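Protein ten1 (PDB 3KF6) is required for telomere maintenance, pairing with Stn1 in an Rpa2-Rpa3-like complex and binding single-stranded telomeric DNA. Local coordinates at residues Val30-Tyr33 with Leu38-Ile41. Numbering follows the deposited sequence.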
ATOM      1  N   VAL B  30       2.588  19.801  -7.806  1.00 18.17           N
ATOM      2  CA  VAL B  30       3.503  20.807  -7.276  1.00 19.57           C
ATOM      3  C   VAL B  30       3.173  22.237  -7.684  1.00 20.58           C
ATOM      4  O   VAL B  30       3.147  22.570  -8.868  1.00 21.34           O
ATOM      5  CB  VAL B  30       4.967  20.503  -7.673  1.00 20.01           C
ATOM      6  CG1 VAL B  30       5.891  21.575  -7.115  1.00 20.93           C
ATOM      7  CG2 VAL B  30       5.377  19.145  -7.130  1.00 19.85           C
ATOM      8  N   GLN B  31       2.913  23.080  -6.691  1.00 20.27           N
ATOM      9  CA  GLN B  31       2.608  24.483  -6.950  1.00 24.20           C
ATOM     10  C   GLN B  31       3.849  25.319  -6.653  1.00 25.58           C
ATOM     11  O   GLN B  31       4.138  26.294  -7.354  1.00 26.01           O
ATOM     12  CB  GLN B  31       1.443  24.952  -6.075  1.00 26.46           C
ATOM     13  CG  GLN B  31       1.037  26.405  -6.315  1.00 32.63           C
ATOM     14  CD  GLN B  31       0.740  26.691  -7.775  1.00 36.27           C
ATOM     15  OE1 GLN B  31      -0.024  25.970  -8.420  1.00 39.87           O
ATOM     16  NE2 GLN B  31       1.339  27.754  -8.303  1.00 38.44           N
ATOM     17  N   SER B  32       4.578  24.931  -5.609  1.00 26.46           N
ATOM     18  CA  SER B  32       5.793  25.634  -5.214  1.00 30.76           C
ATOM     19  C   SER B  32       6.624  24.802  -4.240  1.00 32.89           C
ATOM     20  O   SER B  32       6.107  23.907  -3.569  1.00 31.57           O
ATOM     21  CB  SER B  32       5.442  26.980  -4.575  1.00 30.47           C
ATOM     22  OG  SER B  32       4.682  26.800  -3.395  1.00 32.90           O
ATOM     23  N   TYR B  33       7.914  25.110  -4.161  1.00 34.97           N
ATOM     24  CA  TYR B  33       8.830  24.387  -3.287  1.00 37.51           C
ATOM     25  C   TYR B  33       9.880  25.356  -2.752  1.00 40.00           C
ATOM     26  O   TYR B  33      10.874  25.639  -3.425  1.00 41.19           O
ATOM     27  CB  TYR B  33       9.478  23.251  -4.088  1.00 38.29           C
ATOM     28  CG  TYR B  33      10.515  22.425  -3.358  1.00 40.49           C
ATOM     29  CD1 TYR B  33      10.278  21.942  -2.072  1.00 41.29           C
ATOM     30  CD2 TYR B  33      11.715  22.077  -3.982  1.00 41.18           C
ATOM     31  CE1 TYR B  33      11.211  21.129  -1.426  1.00 42.39           C
ATOM     32  CE2 TYR B  33      12.650  21.264  -3.347  1.00 42.67           C
ATOM     33  CZ  TYR B  33      12.392  20.793  -2.070  1.00 42.86           C
ATOM     34  OH  TYR B  33      13.311  19.982  -1.438  1.00 44.61           O
ATOM     35  N   LEU B  38       6.822  22.275   0.680  1.00 28.85           N
ATOM     36  CA  LEU B  38       6.319  21.905  -0.630  1.00 27.12           C
ATOM     37  C   LEU B  38       4.810  22.132  -0.607  1.00 26.08           C
ATOM     38  O   LEU B  38       4.107  21.565   0.228  1.00 25.15           O
ATOM     39  CB  LEU B  38       6.618  20.427  -0.891  1.00 29.30           C
ATOM     40  CG  LEU B  38       6.629  19.878  -2.317  1.00 32.26           C
ATOM     41  CD1 LEU B  38       6.619  18.356  -2.232  1.00 31.73           C
ATOM     42  CD2 LEU B  38       5.431  20.380  -3.104  1.00 34.36           C
ATOM     43  N   ARG B  39       4.314  22.972  -1.509  1.00 24.02           N
ATOM     44  CA  ARG B  39       2.884  23.238  -1.561  1.00 23.39           C
ATOM     45  C   ARG B  39       2.283  22.418  -2.696  1.00 21.32           C
ATOM     46  O   ARG B  39       2.677  22.566  -3.852  1.00 20.81           O
ATOM     47  CB  ARG B  39       2.626  24.733  -1.784  1.00 28.37           C
ATOM     48  CG  ARG B  39       1.150  25.116  -1.785  1.00 31.35           C
ATOM     49  CD  ARG B  39       0.969  26.623  -1.638  1.00 36.99           C
ATOM     50  NE  ARG B  39      -0.438  27.015  -1.611  1.00 41.66           N
ATOM     51  CZ  ARG B  39      -1.209  27.125  -2.689  1.00 43.90           C
ATOM     52  NH1 ARG B  39      -0.710  26.877  -3.891  1.00 45.83           N
ATOM     53  NH2 ARG B  39      -2.481  27.486  -2.563  1.00 44.89           N
ATOM     54  N   LEU B  40       1.345  21.537  -2.352  1.00 20.57           N
ATOM     55  CA  LEU B  40       0.693  20.694  -3.347  1.00 19.77           C
ATOM     56  C   LEU B  40      -0.772  21.053  -3.481  1.00 20.41           C
ATOM     57  O   LEU B  40      -1.429  21.408  -2.502  1.00 22.07           O
ATOM     58  CB  LEU B  40       0.800  19.219  -2.965  1.00 19.70           C
ATOM     59  CG  LEU B  40       2.183  18.582  -2.943  1.00 21.92           C
ATOM     60  CD1 LEU B  40       2.037  17.105  -2.609  1.00 22.00           C
ATOM     61  CD2 LEU B  40       2.854  18.742  -4.294  1.00 22.48           C
ATOM     62  N   ILE B  41      -1.288  20.951  -4.699  1.00 20.58           N
ATOM     63  CA  ILE B  41      -2.684  21.267  -4.939  1.00 22.63           C
ATOM     64  C   ILE B  41      -3.358  20.173  -5.748  1.00 22.36           C
ATOM     65  O   ILE B  41      -2.702  19.351  -6.388  1.00 20.24           O
ATOM     66  CB  ILE B  41      -2.843  22.590  -5.723  1.00 24.51           C
ATOM     67  CG1 ILE B  41      -2.210  22.450  -7.110  1.00 25.77           C
ATOM     68  CG2 ILE B  41      -2.189  23.737  -4.957  1.00 25.52           C
ATOM     69  CD1 ILE B  41      -2.391  23.666  -7.997  1.00 27.86           C
TER
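Segments 30-33 and 38-41, of strands 23-34 and 37-42, run antiparallel, their axes 4.8 Å apart, and two backbone bonds converge on R39: Q31 N to R39 O and R39 N to S32 O, each 2.9 Å. Q31 and S32 thus both face R39, and the register slips by one residue. Q31 has a helix-like psi of -37°, which makes room for the extra residue. The Q31 and R39 side chains run alongside each other. The R39 chain is extended as far as NE, then the guanidinium turns, and Q31 CG meets its edge near NH1. The Q31 amide is turned 71° from the guanidinium plane. Its oxygen OE1 meets I41 CD1 at 3.3 Å. S32 OG sits between its own backbone N and carbonyl carbon (chi1 62°), which lays it against R39 CB at 3.3 Å. S32 and R39 point to one face of the sheet; V30, Y33, L38 and L40 point to the opposite one. There V30 CG2 meets L40 CD2 at 3.8 Å, and Y33 CD1 approaches L38 CB at 4.1 Å. V30, L38 and L40 are buried against L66 and I68 of strand 65-74, while Y33 is exposed, though it touches V51 and L55. The pairing is a classic beta bulge in a hairpin of the OB-fold sheet.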